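Local coordinates for protein glycoside hydrolase family 81 (Clostridium thermocellum, PDB 6FOP) that probably hydrolyses the internal beta-1,3-glucosidic bonds of laminarin and related beta-1,3-glucans as a family 81 glucanase of the cellulosome, at residues Asn87-Tyr97 / Phe138-Ser148; Ile324-Ala333 / His345-Ala356. All blocks are in the same frame, centred on the assembly; numbering follows the deposited sequence. Where two conformers were deposited one is given.

Interaction 1. Residues Asn87-Tyr97 / Phe138-Ser148; sequences NDFTVGHSSVY and FTGGNPRIDFS. With MG (magnesium ion), chain B.
Strand 89-93 pairs antiparallel with strand 143-147 inside a seven-stranded sheet, with Thr90-Asp146 and Gly92-Arg144 as hydrogen-bonded pairs. Thr90 N reaches Asp146 O at 2.8 Å, and Ser148 N extends the ladder to Asp88 O. Asp88 and Phe89 both face Val69 in a classic beta bulge.

Apolar side chains gather on the Phe89, Val91, Ile145 and Phe147 face, where Ile203 and Phe201 of strand 200-206 touch Phe89 and Ile145. CB of Phe89 makes a CH-pi contact over the Phe147 ring, 4.0 Å from its centroid, while CD1 of Phe89 rests on CG2 of Ile145. Phe138 turns its edge to CG1 of Val91 and to Gly92 O.

At the far end of the ladder, side chains bond to backbone. CG of His93 stands anti to its own N (chi1 -170°), which carries the ring to the end of strand 133-139 and the loop beyond; there NE2 donates to Thr139 O (2.8 Å) almost in the ring plane. ND1 accepts from Ser95 N near the ring plane and from Val96 N well out of it. Ser94 OG takes the N-H of Asn142 at 2.8 Å.

On the opposite face of the sheet, Arg144 bends at chi3 (63°) and lays its guanidinium flat on Tyr97, planes 15° apart, a cation-pi stack. Its NE donates in the guanidinium plane to His93 O (3.0 Å), fixing the rotation of the group. Farther along that face a magnesium ion binds Asp146 OD1 at 2.3 Å, Phe147 O at 2.4 Å and two waters; Gly188 completes the protein ligands.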
loop_
_atom_site.group_PDB
_atom_site.type_symbol
_atom_site.label_atom_id
_atom_site.label_comp_id
_atom_site.label_asym_id
_atom_site.label_seq_id
_atom_site.Cartn_x
_atom_site.Cartn_y
_atom_site.Cartn_z
ATOM N N ASN A 87 -0.168 -23.802 12.102
ATOM C CA ASN A 87 1.101 -24.411 12.527
ATOM C C ASN A 87 1.324 -25.745 11.839
ATOM O O ASN A 87 0.665 -26.744 12.184
ATOM C CB ASN A 87 1.047 -24.575 14.048
ATOM C CG ASN A 87 2.295 -25.180 14.649
ATOM O OD1 ASN A 87 3.401 -24.793 14.347
ATOM N ND2 ASN A 87 2.093 -26.122 15.561
ATOM N N ASP A 88 2.225 -25.791 10.858
ATOM C CA ASP A 88 2.656 -27.083 10.317
ATOM C C ASP A 88 3.767 -27.623 11.210
ATOM O O ASP A 88 3.777 -28.821 11.533
ATOM C CB ASP A 88 3.104 -26.951 8.848
ATOM C CG ASP A 88 1.948 -26.677 7.890
ATOM O OD1 ASP A 88 0.797 -27.104 8.164
ATOM O OD2 ASP A 88 2.198 -26.010 6.831
ATOM N N PHE A 89 4.706 -26.778 11.615
ATOM C CA PHE A 89 5.676 -27.158 12.653
ATOM C C PHE A 89 6.148 -25.916 13.371
ATOM O O PHE A 89 6.168 -24.800 12.791
ATOM C CB PHE A 89 6.873 -27.950 12.099
ATOM C CG PHE A 89 7.596 -27.261 11.002
ATOM C CD1 PHE A 89 8.666 -26.405 11.299
ATOM C CD2 PHE A 89 7.277 -27.497 9.683
ATOM C CE1 PHE A 89 9.371 -25.779 10.285
ATOM C CE2 PHE A 89 7.960 -26.867 8.664
ATOM C CZ PHE A 89 9.032 -26.027 8.965
ATOM N N THR A 90 6.559 -26.088 14.625
ATOM C CA THR A 90 7.143 -25.016 15.388
ATOM C C THR A 90 8.657 -25.240 15.482
ATOM O O THR A 90 9.117 -26.334 15.856
ATOM C CB THR A 90 6.487 -24.919 16.789
ATOM O OG1 THR A 90 5.114 -24.510 16.639
ATOM C CG2 THR A 90 7.184 -23.952 17.651
ATOM N N VAL A 91 9.423 -24.214 15.131
ATOM C CA VAL A 91 10.868 -24.216 15.288
ATOM C C VAL A 91 11.135 -23.762 16.705
ATOM O O VAL A 91 11.014 -22.588 17.025
ATOM C CB VAL A 91 11.549 -23.283 14.273
ATOM C CG1 VAL A 91 13.054 -23.212 14.498
ATOM C CG2 VAL A 91 11.265 -23.735 12.849
ATOM N N GLY A 92 11.500 -24.743 17.547
ATOM C CA GLY A 92 11.829 -24.521 18.945
ATOM C C GLY A 92 13.303 -24.821 19.201
ATOM O O GLY A 92 14.106 -24.956 18.265
ATOM N N HIS A 93 13.630 -24.991 20.475
ATOM C CA HIS A 93 15.004 -25.039 20.942
ATOM C C HIS A 93 15.122 -26.229 21.917
ATOM O O HIS A 93 14.202 -26.518 22.712
ATOM C CB HIS A 93 15.324 -23.712 21.599
ATOM C CG HIS A 93 16.765 -23.496 21.922
ATOM N ND1 HIS A 93 17.387 -24.147 22.958
ATOM C CD2 HIS A 93 17.680 -22.646 21.413
ATOM C CE1 HIS A 93 18.632 -23.723 23.069
ATOM N NE2 HIS A 93 18.836 -22.814 22.134
ATOM N N SER A 94 16.255 -26.925 21.856
ATOM C CA SER A 94 16.430 -28.184 22.591
ATOM C C SER A 94 16.540 -28.016 24.094
ATOM O O SER A 94 16.305 -28.961 24.831
ATOM C CB SER A 94 17.641 -28.945 22.049
ATOM O OG SER A 94 18.848 -28.254 22.240
ATOM N N SER A 95 16.991 -26.862 24.559
ATOM C CA SER A 95 17.092 -26.615 26.004
ATOM C C SER A 95 16.296 -25.446 26.579
ATOM O O SER A 95 16.072 -25.402 27.780
ATOM C CB SER A 95 18.565 -26.542 26.426
ATOM O OG SER A 95 19.260 -25.546 25.729
ATOM N N VAL A 96 15.799 -24.548 25.735
ATOM C CA VAL A 96 15.003 -23.437 26.181
ATOM C C VAL A 96 13.603 -23.752 25.689
ATOM O O VAL A 96 13.345 -23.692 24.502
ATOM C CB VAL A 96 15.492 -22.086 25.614
ATOM C CG1 VAL A 96 14.591 -20.961 26.096
ATOM C CG2 VAL A 96 16.925 -21.813 26.060
ATOM N N TYR A 97 12.704 -24.106 26.594
ATOM C CA TYR A 97 11.328 -24.450 26.216
ATOM C C TYR A 97 10.380 -23.243 26.273
ATOM O O TYR A 97 9.305 -23.278 25.656
ATOM C CB TYR A 97 10.813 -25.609 27.083
ATOM C CG TYR A 97 11.250 -26.995 26.615
ATOM C CD1 TYR A 97 12.566 -27.248 26.216
ATOM C CD2 TYR A 97 10.343 -28.069 26.595
ATOM C CE1 TYR A 97 12.979 -28.512 25.790
ATOM C CE2 TYR A 97 10.736 -29.337 26.172
ATOM C CZ TYR A 97 12.052 -29.553 25.775
ATOM O OH TYR A 97 12.465 -30.805 25.354
ATOM N N PHE A 138 20.920 -20.332 15.726
ATOM C CA PHE A 138 20.732 -20.788 17.106
ATOM C C PHE A 138 21.951 -20.473 17.977
ATOM O O PHE A 138 23.095 -20.488 17.502
ATOM C CB PHE A 138 20.494 -22.305 17.104
ATOM C CG PHE A 138 19.113 -22.677 16.702
ATOM C CD1 PHE A 138 18.694 -22.556 15.377
ATOM C CD2 PHE A 138 18.221 -23.118 17.642
ATOM C CE1 PHE A 138 17.374 -22.844 15.043
ATOM C CE2 PHE A 138 16.918 -23.422 17.306
ATOM C CZ PHE A 138 16.504 -23.300 16.009
ATOM N N THR A 139 21.698 -20.182 19.257
ATOM C CA THR A 139 22.741 -20.249 20.258
ATOM C C THR A 139 22.229 -21.083 21.449
ATOM O O THR A 139 21.029 -21.176 21.711
ATOM C CB THR A 139 23.151 -18.870 20.793
ATOM O OG1 THR A 139 22.115 -18.346 21.652
ATOM C CG2 THR A 139 23.511 -17.928 19.673
ATOM N N GLY A 140 23.150 -21.776 22.095
ATOM C CA GLY A 140 22.859 -22.444 23.349
ATOM C C GLY A 140 22.166 -23.769 23.237
ATOM O O GLY A 140 21.809 -24.348 24.260
ATOM N N GLY A 141 21.986 -24.265 22.013
ATOM C CA GLY A 141 21.319 -25.522 21.795
ATOM C C GLY A 141 20.902 -25.756 20.370
ATOM O O GLY A 141 21.254 -25.004 19.463
ATOM N N ASN A 142 20.090 -26.783 20.192
ATOM C CA ASN A 142 19.778 -27.317 18.885
ATOM C C ASN A 142 18.358 -26.966 18.425
ATOM O O ASN A 142 17.454 -26.828 19.249
ATOM C CB ASN A 142 19.892 -28.831 18.934
ATOM C CG ASN A 142 21.324 -29.288 19.019
ATOM O OD1 ASN A 142 22.207 -28.740 18.358
ATOM N ND2 ASN A 142 21.555 -30.323 19.805
ATOM N N PRO A 143 18.149 -26.916 17.104
ATOM C CA PRO A 143 16.774 -26.807 16.590
ATOM C C PRO A 143 15.957 -28.000 16.992
ATOM O O PRO A 143 16.388 -29.134 16.774
ATOM C CB PRO A 143 16.966 -26.779 15.070
ATOM C CG PRO A 143 18.374 -26.318 14.887
ATOM C CD PRO A 143 19.120 -26.966 16.007
ATOM N N ARG A 144 14.807 -27.740 17.608
ATOM C CA ARG A 144 13.878 -28.772 18.011
ATOM C C ARG A 144 12.620 -28.493 17.225
ATOM O O ARG A 144 11.929 -27.516 17.511
ATOM C CB ARG A 144 13.634 -28.691 19.528
ATOM C CG ARG A 144 12.680 -29.757 20.074
ATOM C CD ARG A 144 12.564 -29.635 21.594
ATOM N NE ARG A 144 11.977 -28.361 22.019
ATOM C CZ ARG A 144 10.675 -28.094 22.100
ATOM N NH1 ARG A 144 9.754 -29.024 21.805
ATOM N NH2 ARG A 144 10.248 -26.898 22.511
ATOM N N ILE A 145 12.387 -29.296 16.187
ATOM C CA ILE A 145 11.294 -29.076 15.237
ATOM C C ILE A 145 10.085 -29.886 15.677
ATOM O O ILE A 145 10.025 -31.123 15.501
ATOM C CB ILE A 145 11.709 -29.410 13.787
ATOM C CG1 ILE A 145 13.098 -28.809 13.466
ATOM C CG2 ILE A 145 10.631 -28.940 12.807
ATOM C CD1 ILE A 145 13.238 -27.313 13.633
ATOM N N ASP A 146 9.132 -29.182 16.286
ATOM C CA ASP A 146 7.942 -29.773 16.878
ATOM C C ASP A 146 6.804 -29.724 15.871
ATOM O O ASP A 146 6.169 -28.675 15.665
ATOM C CB ASP A 146 7.600 -29.000 18.157
ATOM C CG ASP A 146 6.383 -29.523 18.878
ATOM O OD1 ASP A 146 5.792 -30.525 18.454
ATOM O OD2 ASP A 146 6.006 -28.882 19.890
ATOM N N PHE A 147 6.583 -30.841 15.191
ATOM C CA PHE A 147 5.559 -30.931 14.134
ATOM C C PHE A 147 4.152 -31.018 14.709
ATOM O O PHE A 147 3.951 -31.483 15.848
ATOM C CB PHE A 147 5.821 -32.146 13.225
ATOM C CG PHE A 147 6.992 -31.970 12.308
ATOM C CD1 PHE A 147 8.273 -32.260 12.742
ATOM C CD2 PHE A 147 6.809 -31.461 11.017
ATOM C CE1 PHE A 147 9.369 -32.068 11.895
ATOM C CE2 PHE A 147 7.886 -31.268 10.168
ATOM C CZ PHE A 147 9.169 -31.550 10.615
ATOM N N SER A 148 3.185 -30.540 13.929
ATOM C CA SER A 148 1.770 -30.745 14.228
ATOM C C SER A 148 1.370 -32.147 13.766
ATOM O O SER A 148 0.801 -32.331 12.679
ATOM C CB SER A 148 0.925 -29.671 13.560
ATOM O OG SER A 148 -0.433 -29.922 13.797
HETATM MG MG MG B . 4.931 -32.505 17.723
HETATM O O HOH W 1 -1.908 -27.413 12.291
HETATM O O HOH W 2 3.808 -26.364 19.065
HETATM O O HOH W 3 11.636 -24.345 22.453
HETATM O O HOH W 4 21.610 -27.073 25.167
HETATM O O HOH W 5 3.422 -34.168 17.244
HETATM O O HOH W 6 6.089 -33.623 19.410
#

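Interaction 2. Residues Ile324-Ala333 / His345-Ala356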
loop_
_atom_site.group_PDB
_atom_site.type_symbol
_atom_site.label_atom_id
_atom_site.label_comp_id
_atom_site.label_asym_id
_atom_site.label_seq_id
_atom_site.Cartn_x
_atom_site.Cartn_y
_atom_site.Cartn_z
ATOM N N ILE A 324 -21.370 25.648 -7.001
ATOM C CA ILE A 324 -20.157 26.233 -6.417
ATOM C C ILE A 324 -20.520 27.232 -5.312
ATOM O O ILE A 324 -19.935 27.199 -4.242
ATOM C CB ILE A 324 -19.256 26.825 -7.502
ATOM C CG1 ILE A 324 -18.565 25.695 -8.279
ATOM C CG2 ILE A 324 -18.246 27.814 -6.934
ATOM C CD1 ILE A 324 -17.509 24.915 -7.490
ATOM N N ASN A 325 -21.507 28.092 -5.568
ATOM C CA ASN A 325 -21.961 29.027 -4.528
ATOM C C ASN A 325 -22.549 28.322 -3.317
ATOM O O ASN A 325 -22.341 28.763 -2.181
ATOM C CB ASN A 325 -22.950 30.041 -5.098
ATOM C CG ASN A 325 -22.272 31.099 -5.945
ATOM O OD1 ASN A 325 -21.111 31.447 -5.729
ATOM N ND2 ASN A 325 -22.996 31.627 -6.898
ATOM N N GLU A 326 -23.283 27.240 -3.551
ATOM C CA GLU A 326 -23.855 26.479 -2.449
ATOM C C GLU A 326 -22.718 25.905 -1.582
ATOM O O GLU A 326 -22.786 25.972 -0.353
ATOM C CB GLU A 326 -24.799 25.380 -2.988
ATOM C CG GLU A 326 -26.089 25.960 -3.578
ATOM C CD GLU A 326 -26.949 25.007 -4.393
ATOM O OE1 GLU A 326 -26.568 23.840 -4.593
ATOM O OE2 GLU A 326 -28.056 25.448 -4.855
ATOM N N LEU A 327 -21.689 25.363 -2.215
ATOM C CA LEU A 327 -20.555 24.853 -1.470
ATOM C C LEU A 327 -19.800 25.964 -0.756
ATOM O O LEU A 327 -19.328 25.771 0.370
ATOM C CB LEU A 327 -19.629 24.061 -2.399
ATOM C CG LEU A 327 -18.390 23.473 -1.730
ATOM C CD1 LEU A 327 -18.726 22.462 -0.644
ATOM C CD2 LEU A 327 -17.508 22.875 -2.788
ATOM N N ALA A 328 -19.647 27.116 -1.408
ATOM C CA ALA A 328 -18.919 28.222 -0.796
ATOM C C ALA A 328 -19.541 28.664 0.523
ATOM O O ALA A 328 -18.819 29.056 1.445
ATOM C CB ALA A 328 -18.772 29.382 -1.763
ATOM N N LEU A 329 -20.865 28.583 0.633
ATOM C CA LEU A 329 -21.518 28.894 1.920
ATOM C C LEU A 329 -21.079 27.976 3.056
ATOM O O LEU A 329 -21.150 28.379 4.233
ATOM C CB LEU A 329 -23.037 28.837 1.799
ATOM C CG LEU A 329 -23.659 29.919 0.930
ATOM C CD1 LEU A 329 -25.144 29.632 0.805
ATOM C CD2 LEU A 329 -23.413 31.332 1.455
ATOM N N GLN A 330 -20.645 26.760 2.695
ATOM C CA GLN A 330 -20.168 25.752 3.636
ATOM C C GLN A 330 -18.658 25.597 3.650
ATOM O O GLN A 330 -18.150 24.624 4.192
ATOM C CB GLN A 330 -20.818 24.407 3.303
ATOM C CG GLN A 330 -22.329 24.439 3.130
ATOM C CD GLN A 330 -23.071 25.103 4.267
ATOM O OE1 GLN A 330 -24.086 25.781 4.047
ATOM N NE2 GLN A 330 -22.591 24.907 5.491
ATOM N N ALA A 331 -17.925 26.549 3.081
ATOM C CA ALA A 331 -16.464 26.416 2.940
ATOM C C ALA A 331 -15.737 26.265 4.261
ATOM O O ALA A 331 -14.684 25.612 4.304
ATOM C CB ALA A 331 -15.878 27.613 2.188
ATOM N N ASP A 332 -16.280 26.851 5.321
ATOM C CA ASP A 332 -15.658 26.799 6.631
ATOM C C ASP A 332 -16.350 25.816 7.588
ATOM O O ASP A 332 -16.197 25.936 8.811
ATOM C CB ASP A 332 -15.617 28.214 7.216
ATOM C CG ASP A 332 -16.998 28.819 7.405
ATOM O OD1 ASP A 332 -18.005 28.261 6.875
ATOM O OD2 ASP A 332 -17.058 29.860 8.093
ATOM N N ALA A 333 -17.064 24.831 7.031
ATOM C CA ALA A 333 -17.949 23.921 7.804
ATOM C C ALA A 333 -17.604 22.425 7.594
ATOM O O ALA A 333 -18.365 21.662 7.010
ATOM C CB ALA A 333 -19.410 24.197 7.438
ATOM N N HIS A 345 -12.904 17.244 4.405
ATOM C CA HIS A 345 -13.361 18.573 4.035
ATOM C C HIS A 345 -12.338 19.283 3.141
ATOM O O HIS A 345 -12.697 19.901 2.139
ATOM C CB HIS A 345 -13.663 19.374 5.294
ATOM C CG HIS A 345 -14.170 20.747 5.020
ATOM N ND1 HIS A 345 -15.466 20.985 4.642
ATOM C CD2 HIS A 345 -13.557 21.951 5.047
ATOM C CE1 HIS A 345 -15.630 22.275 4.445
ATOM N NE2 HIS A 345 -14.491 22.886 4.683
ATOM N N LEU A 346 -11.061 19.214 3.514
ATOM C CA LEU A 346 -10.001 19.822 2.698
ATOM C C LEU A 346 -9.956 19.219 1.288
ATOM O O LEU A 346 -9.733 19.930 0.308
ATOM C CB LEU A 346 -8.640 19.662 3.344
ATOM C CG LEU A 346 -8.396 20.553 4.554
ATOM C CD1 LEU A 346 -7.069 20.152 5.219
ATOM C CD2 LEU A 346 -8.371 22.039 4.184
ATOM N N GLY A 347 -10.226 17.912 1.176
ATOM C CA GLY A 347 -10.279 17.281 -0.138
ATOM C C GLY A 347 -11.442 17.822 -0.985
ATOM O O GLY A 347 -11.300 18.065 -2.181
ATOM N N LYS A 348 -12.599 17.990 -0.342
ATOM C CA LYS A 348 -13.780 18.559 -0.991
ATOM C C LYS A 348 -13.441 19.952 -1.566
ATOM O O LYS A 348 -13.764 20.241 -2.728
ATOM C CB LYS A 348 -14.923 18.625 0.013
ATOM C CG LYS A 348 -16.198 19.151 -0.580
ATOM C CD LYS A 348 -17.411 18.933 0.283
ATOM C CE LYS A 348 -17.337 19.345 1.692
ATOM N NZ LYS A 348 -18.629 18.881 2.334
ATOM N N LEU A 349 -12.796 20.792 -0.755
ATOM C CA LEU A 349 -12.407 22.126 -1.257
ATOM C C LEU A 349 -11.376 22.043 -2.399
ATOM O O LEU A 349 -11.436 22.792 -3.377
ATOM C CB LEU A 349 -11.901 23.016 -0.155
ATOM C CG LEU A 349 -12.884 23.276 0.996
ATOM C CD1 LEU A 349 -12.357 24.365 1.898
ATOM C CD2 LEU A 349 -14.294 23.578 0.604
ATOM N N SER A 350 -10.422 21.123 -2.246
ATOM C CA SER A 350 -9.377 20.918 -3.247
ATOM C C SER A 350 -9.907 20.542 -4.614
ATOM O O SER A 350 -9.327 20.931 -5.644
ATOM C CB SER A 350 -8.408 19.830 -2.780
ATOM O OG SER A 350 -7.748 20.171 -1.581
ATOM N N CYS A 351 -10.992 19.758 -4.616
ATOM C CA CYS A 351 -11.628 19.332 -5.844
ATOM C C CYS A 351 -12.585 20.389 -6.440
ATOM O O CYS A 351 -12.783 20.417 -7.651
ATOM C CB CYS A 351 -12.331 17.988 -5.637
ATOM S SG CYS A 351 -11.219 16.607 -5.347
ATOM N N ALA A 352 -13.129 21.264 -5.602
ATOM C CA ALA A 352 -14.049 22.310 -6.101
ATOM C C ALA A 352 -13.327 23.568 -6.554
ATOM O O ALA A 352 -13.830 24.306 -7.405
ATOM C CB ALA A 352 -15.044 22.657 -5.032
ATOM N N LEU A 353 -12.163 23.844 -5.967
ATOM C CA LEU A 353 -11.419 25.073 -6.241
ATOM C C LEU A 353 -11.215 25.348 -7.738
ATOM O O LEU A 353 -11.553 26.447 -8.216
ATOM C CB LEU A 353 -10.093 25.038 -5.477
ATOM C CG LEU A 353 -9.110 26.164 -5.747
ATOM C CD1 LEU A 353 -9.721 27.548 -5.487
ATOM C CD2 LEU A 353 -7.841 25.967 -4.938
ATOM N N PRO A 354 -10.687 24.383 -8.499
ATOM C CA PRO A 354 -10.462 24.669 -9.921
ATOM C C PRO A 354 -11.756 24.922 -10.701
ATOM O O PRO A 354 -11.726 25.625 -11.731
ATOM C CB PRO A 354 -9.750 23.418 -10.435
ATOM C CG PRO A 354 -10.049 22.377 -9.435
ATOM C CD PRO A 354 -10.163 23.067 -8.122
ATOM N N ILE A 355 -12.863 24.325 -10.247
ATOM C CA ILE A 355 -14.144 24.518 -10.921
ATOM C C ILE A 355 -14.580 25.979 -10.728
ATOM O O ILE A 355 -15.025 26.643 -11.683
ATOM C CB ILE A 355 -15.187 23.512 -10.416
ATOM C CG1 ILE A 355 -14.691 22.076 -10.662
ATOM C CG2 ILE A 355 -16.542 23.751 -11.076
ATOM C CD1 ILE A 355 -15.504 20.988 -9.997
ATOM N N ALA A 356 -14.481 26.479 -9.493
ATOM C CA ALA A 356 -14.731 27.901 -9.250
ATOM C C ALA A 356 -13.892 28.814 -10.151
ATOM O O ALA A 356 -14.402 29.804 -10.721
ATOM C CB ALA A 356 -14.512 28.269 -7.797
HETATM O O HOH W 7 -17.622 19.514 4.884
#
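Leu327 of helix 317-329 projects onto helix 339-359, its two methyls dividing between Lys348 and Ala352. From CB, the chain leaves with CG anti to the backbone N (chi1 180°), and CG then splits the contact. CD1 lies across the aliphatic part of Lys348, 3.9 Å from CD and 4.1 Å from CE. CD2 presses on CB of Ala352 at 3.3 Å, tighter than ordinary van der Waals contact, so the small residue admits the leucine close to the helix backbone.

One turn earlier, Ile324 also uses both branches: CD1 reaches CG2 of Ile355 (3.9 Å) and lies near Ala352 O, whereas CG2 meets CB of Ala356. The short helical segments run at 136° to each other, with axes 10.8 Å apart at closest approach.

At Gln330-Ala333 the contact becomes polar. His345 NE2 donates to Ala331 O at 2.8 Å; the acceptor lies in the imidazole plane, but the donor stands well above the carbonyl plane of Ala331. CD1 of Leu349 touches the same oxygen. At the other ring nitrogen, ND1 shares a water with Ala333 O and Lys348 NZ, so the type I turn from Gln330 to Ala333 is tied to the second helix through both ring nitrogens, one directly and one by way of the water. Lys348 NZ also bonds to Asp642 O.

Helices 317-329 and 339-359 follow one another within the C-terminal family 81 domain, whose six-hairpin clan is consistent with an (alpha/alpha)6 barrel. Around them, helix 362-379 brings Ala364 against Ile324 and Phe371 against the His345 ring, helix 416-433 touches Ser350 and Leu353, and helix 646-659 meets Ile324 through Ala647 and Ile355 through His651.

In the fold
From the N terminus, the chain first closes interaction 1: the excursion between 97 and 138, all strand and loop, builds four strands of the eight-stranded sheet before 143-147 returns beside 89-93 in the seven-stranded one. Interaction 1 therefore links two sheets of the beta-rich N-terminal half. The chain then runs through further strands and two short helices into the mainly helical region, where interaction 2 closes a much shorter excursion, 11 residues between its segments, six of them already in helix 339-359. The two contacts follow in series, neither nested nor crossed. The centres of interactions 1 and 2 are 61 Å apart, on opposite sides of the chain's centre, and the two do not touch.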